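Local coordinates for beta-Lactamase/D-Alanine Carboxypeptidase (Pseudomonas syringae pv. tomato, PDB 5EVI), which probably hydrolyses beta-lactam antibiotics to substituted beta-amino acids as a member of the class C beta-lactamase family, at residues S70-A75 with L273-Y278; G114-G119 with T150-A155. One frame throughout, in Å; residues are numbered along the deposited sequence.

Contact 1 (S70-A75 with L273-Y278)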
# COMPACT_ATOMS: atom_id res chain seq x y z
N SER D 70 2.57 2.20 -1.02
CA SER D 70 3.96 1.95 -0.57
C SER D 70 4.09 1.10 0.70
O SER D 70 5.07 0.37 0.88
CB SER D 70 4.68 3.30 -0.31
OG SER D 70 4.56 4.22 -1.39
N LYS D 71 3.12 1.24 1.59
CA LYS D 71 3.07 0.48 2.83
C LYS D 71 2.98 -1.01 2.61
O LYS D 71 3.52 -1.77 3.43
CB LYS D 71 1.90 0.92 3.69
CG LYS D 71 2.03 2.34 4.22
CD LYS D 71 0.72 2.78 4.85
CE LYS D 71 0.81 4.11 5.59
NZ LYS D 71 0.57 5.33 4.77
N THR D 72 2.36 -1.45 1.51
CA THR D 72 2.27 -2.91 1.25
C THR D 72 3.64 -3.49 0.94
O THR D 72 3.87 -4.68 1.22
CB THR D 72 1.31 -3.30 0.09
OG1 THR D 72 1.77 -2.74 -1.15
CG2 THR D 72 -0.11 -2.87 0.37
N PHE D 73 4.52 -2.68 0.34
CA PHE D 73 5.90 -3.10 0.05
C PHE D 73 6.73 -3.15 1.32
O PHE D 73 7.50 -4.09 1.52
CB PHE D 73 6.55 -2.16 -0.96
CG PHE D 73 5.96 -2.26 -2.33
CD1 PHE D 73 6.34 -3.30 -3.19
CD2 PHE D 73 5.02 -1.33 -2.77
CE1 PHE D 73 5.81 -3.39 -4.47
CE2 PHE D 73 4.48 -1.42 -4.05
CZ PHE D 73 4.87 -2.46 -4.90
N THR D 74 6.60 -2.13 2.17
CA THR D 74 7.28 -2.15 3.46
C THR D 74 6.91 -3.41 4.24
O THR D 74 7.79 -4.05 4.82
CB THR D 74 6.96 -0.92 4.31
OG1 THR D 74 7.59 0.22 3.72
CG2 THR D 74 7.46 -1.06 5.73
N ALA D 75 5.61 -3.73 4.28
CA ALA D 75 5.12 -4.91 4.98
C ALA D 75 5.68 -6.20 4.37
O ALA D 75 6.09 -7.09 5.08
CB ALA D 75 3.60 -4.91 5.00
N LEU D 273 -1.35 -6.94 7.45
CA LEU D 273 -0.12 -6.15 7.57
C LEU D 273 -0.08 -5.17 6.40
O LEU D 273 0.25 -5.54 5.26
CB LEU D 273 1.11 -7.06 7.62
CG LEU D 273 2.24 -6.45 8.45
CD1 LEU D 273 1.92 -6.54 9.94
CD2 LEU D 273 3.58 -7.11 8.17
N ALA D 274 -0.48 -3.94 6.68
CA ALA D 274 -0.71 -2.87 5.70
C ALA D 274 -1.94 -3.12 4.78
O ALA D 274 -2.80 -2.24 4.66
CB ALA D 274 0.56 -2.56 4.90
N TRP D 275 -2.05 -4.30 4.16
CA TRP D 275 -3.28 -4.65 3.43
C TRP D 275 -4.53 -4.59 4.33
O TRP D 275 -4.46 -4.78 5.55
CB TRP D 275 -3.20 -6.03 2.77
CG TRP D 275 -2.16 -6.20 1.71
CD1 TRP D 275 -1.02 -6.94 1.78
CD2 TRP D 275 -2.20 -5.66 0.39
NE1 TRP D 275 -0.34 -6.89 0.59
CE2 TRP D 275 -1.05 -6.12 -0.28
CE3 TRP D 275 -3.11 -4.85 -0.30
CZ2 TRP D 275 -0.77 -5.78 -1.62
CZ3 TRP D 275 -2.83 -4.52 -1.63
CH2 TRP D 275 -1.66 -4.96 -2.25
N GLU D 276 -5.66 -4.29 3.70
CA GLU D 276 -6.99 -4.33 4.31
C GLU D 276 -7.86 -5.21 3.45
O GLU D 276 -7.73 -5.19 2.21
CB GLU D 276 -7.56 -2.90 4.37
CG GLU D 276 -6.62 -1.97 5.13
CD GLU D 276 -7.14 -0.56 5.34
OE1 GLU D 276 -8.28 -0.22 4.93
OE2 GLU D 276 -6.36 0.24 5.92
N GLN D 277 -8.75 -6.00 4.07
CA GLN D 277 -9.59 -6.94 3.30
C GLN D 277 -11.00 -7.07 3.83
O GLN D 277 -11.30 -6.71 4.97
CB GLN D 277 -8.95 -8.34 3.22
CG GLN D 277 -9.01 -9.14 4.51
CD GLN D 277 -8.28 -10.48 4.47
OE1 GLN D 277 -8.81 -11.51 4.96
NE2 GLN D 277 -7.08 -10.48 3.96
N TYR D 278 -11.86 -7.65 2.99
CA TYR D 278 -13.28 -7.79 3.28
C TYR D 278 -13.70 -9.21 2.88
O TYR D 278 -13.43 -9.64 1.76
CB TYR D 278 -14.10 -6.74 2.52
CG TYR D 278 -13.65 -5.33 2.81
CD1 TYR D 278 -14.25 -4.59 3.82
CD2 TYR D 278 -12.60 -4.74 2.10
CE1 TYR D 278 -13.84 -3.30 4.11
CE2 TYR D 278 -12.16 -3.45 2.39
CZ TYR D 278 -12.78 -2.73 3.40
OH TYR D 278 -12.37 -1.45 3.72
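Thr72, in the first turn of helix 70-83, lays its methyl group on the indole of Trp275, and this CH-pi contact is the centrepiece of the interface. Starting at the root of the threonine, CB already lies 3.7 Å from both CE2 and CZ2 of Trp275. At the branch point the two substituents part company. OG1 sits between the backbone N and the carbonyl carbon (chi1 63°) and is hydrogen-bonded back to the carbonyl O of Ile69, just ahead of the segment. CG2, anti to the carbonyl carbon, stands 3.3 Å from the centroid of the six-membered ring of Trp275, only 7° off the ring normal. The methyl is thus centred over that face. Just before Trp275 the chain turns sharply: Ala274 has positive phi, and a weak bond from Trp275 N to Leu273 O closes a gamma turn. The methyl of Ala274 faces the helix, its CB 3.4 Å from Lys71 O and 3.8 Å from Ala75 CB. Ala75 CB also meets Leu273, 3.4 Å from its O and 3.9 Å from its CD2. Lys71 offers this interface little beyond its CB; its amine turns away to Ser68, Tyr154 and Asn156, consistent with the SxxK-type active site of this family. No hydrogen bond crosses between the segments: dispersion and shape hold them, which leaves the amine of Lys71 to the presumed active site.

Contact 2 (G114-G119 with T150-A155)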
# COMPACT_ATOMS: atom_id res chain seq x y z
N GLY D 114 2.58 -2.79 11.57
CA GLY D 114 1.93 -3.02 10.28
C GLY D 114 0.42 -3.08 10.32
O GLY D 114 -0.22 -3.04 9.27
N THR D 115 -0.17 -3.21 11.51
CA THR D 115 -1.62 -3.24 11.64
C THR D 115 -2.25 -1.96 12.24
O THR D 115 -3.46 -1.88 12.40
CB THR D 115 -2.02 -4.45 12.49
OG1 THR D 115 -1.46 -4.28 13.80
CG2 THR D 115 -1.49 -5.72 11.88
N HIS D 116 -1.42 -0.97 12.57
CA HIS D 116 -1.88 0.33 13.16
C HIS D 116 -2.51 0.25 14.58
O HIS D 116 -3.28 1.14 14.95
CB HIS D 116 -2.86 1.06 12.21
CG HIS D 116 -2.47 1.02 10.76
ND1 HIS D 116 -3.12 0.24 9.84
CD2 HIS D 116 -1.49 1.67 10.09
CE1 HIS D 116 -2.54 0.39 8.65
NE2 HIS D 116 -1.54 1.24 8.78
N THR D 117 -2.16 -0.78 15.37
CA THR D 117 -2.79 -1.03 16.67
C THR D 117 -1.80 -0.97 17.86
O THR D 117 -2.10 -1.51 18.92
CB THR D 117 -3.51 -2.40 16.68
OG1 THR D 117 -2.55 -3.42 16.45
CG2 THR D 117 -4.61 -2.47 15.60
N ALA D 118 -0.66 -0.30 17.67
CA ALA D 118 0.39 -0.18 18.71
C ALA D 118 -0.14 0.47 19.98
O ALA D 118 -0.01 -0.08 21.08
CB ALA D 118 1.57 0.63 18.18
N GLY D 119 -0.72 1.64 19.82
CA GLY D 119 -1.23 2.41 20.97
C GLY D 119 -1.77 3.81 20.70
O GLY D 119 -2.33 4.44 21.62
N THR D 150 -6.33 -3.03 20.95
CA THR D 150 -7.66 -2.66 21.41
C THR D 150 -8.29 -1.61 20.52
O THR D 150 -9.51 -1.51 20.44
CB THR D 150 -7.63 -2.16 22.86
OG1 THR D 150 -6.81 -1.00 22.96
CG2 THR D 150 -7.04 -3.24 23.77
N HIS D 151 -7.46 -0.80 19.86
CA HIS D 151 -7.95 0.19 18.91
C HIS D 151 -7.04 0.23 17.68
O HIS D 151 -5.95 -0.37 17.69
CB HIS D 151 -8.06 1.57 19.56
CG HIS D 151 -9.03 1.64 20.70
ND1 HIS D 151 -8.75 1.14 21.96
CD2 HIS D 151 -10.28 2.16 20.78
CE1 HIS D 151 -9.77 1.36 22.76
NE2 HIS D 151 -10.72 1.98 22.07
N ARG D 152 -7.50 0.92 16.65
CA ARG D 152 -6.79 1.03 15.37
C ARG D 152 -6.74 2.50 14.93
O ARG D 152 -7.78 3.12 14.71
CB ARG D 152 -7.46 0.15 14.32
CG ARG D 152 -6.66 -0.06 13.02
CD ARG D 152 -6.95 1.02 12.01
NE ARG D 152 -6.64 0.64 10.63
CZ ARG D 152 -6.87 1.41 9.57
NH1 ARG D 152 -7.44 2.61 9.70
NH2 ARG D 152 -6.54 0.97 8.36
N THR D 153 -5.51 3.00 14.76
CA THR D 153 -5.25 4.38 14.39
C THR D 153 -4.22 4.36 13.26
O THR D 153 -3.03 4.15 13.48
CB THR D 153 -4.76 5.17 15.62
OG1 THR D 153 -5.73 4.98 16.66
CG2 THR D 153 -4.63 6.65 15.35
N TYR D 154 -4.71 4.54 12.05
CA TYR D 154 -3.85 4.55 10.85
C TYR D 154 -2.78 5.63 11.02
O TYR D 154 -3.12 6.77 11.31
CB TYR D 154 -4.71 4.85 9.63
CG TYR D 154 -4.01 4.71 8.31
CD1 TYR D 154 -3.96 3.47 7.68
CD2 TYR D 154 -3.44 5.81 7.66
CE1 TYR D 154 -3.35 3.31 6.45
CE2 TYR D 154 -2.83 5.67 6.42
CZ TYR D 154 -2.78 4.41 5.82
OH TYR D 154 -2.18 4.24 4.59
N ALA D 155 -1.50 5.29 10.88
CA ALA D 155 -0.43 6.29 11.04
C ALA D 155 0.86 6.01 10.24
O ALA D 155 1.26 4.86 10.08
CB ALA D 155 -0.11 6.46 12.53
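His116 carries CG anti to its carbonyl carbon (chi1 -42°) and Tyr154 has CG anti to its backbone N (chi1 -172°), torsions that run the two rings out side by side in the same direction. Their centroids are 4.6 Å apart with planes inclined at 39°, an oblique pairing in which Tyr154 CD1 lies over one face of the imidazole, toward its rim. Behind the rings a single, nearly straight hydrogen bond ties the backbones, from Thr153 N to His116 O at 2.9 Å. His116 leaves helix 112-115 with positive phi, and its CB packs 3.3 Å from Thr153 O. Arg152 extends alongside the imidazole, its CG 3.7 Å from Thr115 O, while its guanidinium reaches a salt bridge with Glu276. Next along, Thr117 CG2 leans to within 3.3 Å of His151 O, and its OG1 shares a 3.0 Å hydrogen bond with Thr115 OG1 as well as bonding His112. The OH of Tyr154 hydrogen-bonds Ser68 and Lys318. Lying between strand 151-152 and helix 156-169, with Ala155 at the N-cap position, Tyr154 is consistent with the tyrosine of the YxN motif of class C beta-lactamases.

How the contacts relate
Both interfaces are largely buried, but the centre of contact 1 lies about 5 Å from the centre of the chain and that of contact 2 about 16 Å, where Thr150, His151 and Thr153 are partly exposed. Each reaches the same antiparallel sheet, contact 1 at an interior strand and contact 2 at an outermost one. Chemistry follows place: packing without a hydrogen bond joins 70-75 to 273-278, whereas 114-119 and 150-155 add a backbone hydrogen bond to their packing. The two are also coupled directly. Besides the salt bridge of Arg152 to Glu276, Ala274 N probably bonds Gly114 O, and Lys71 and Tyr154 converge from different contacts on the presumed active site around Ser68.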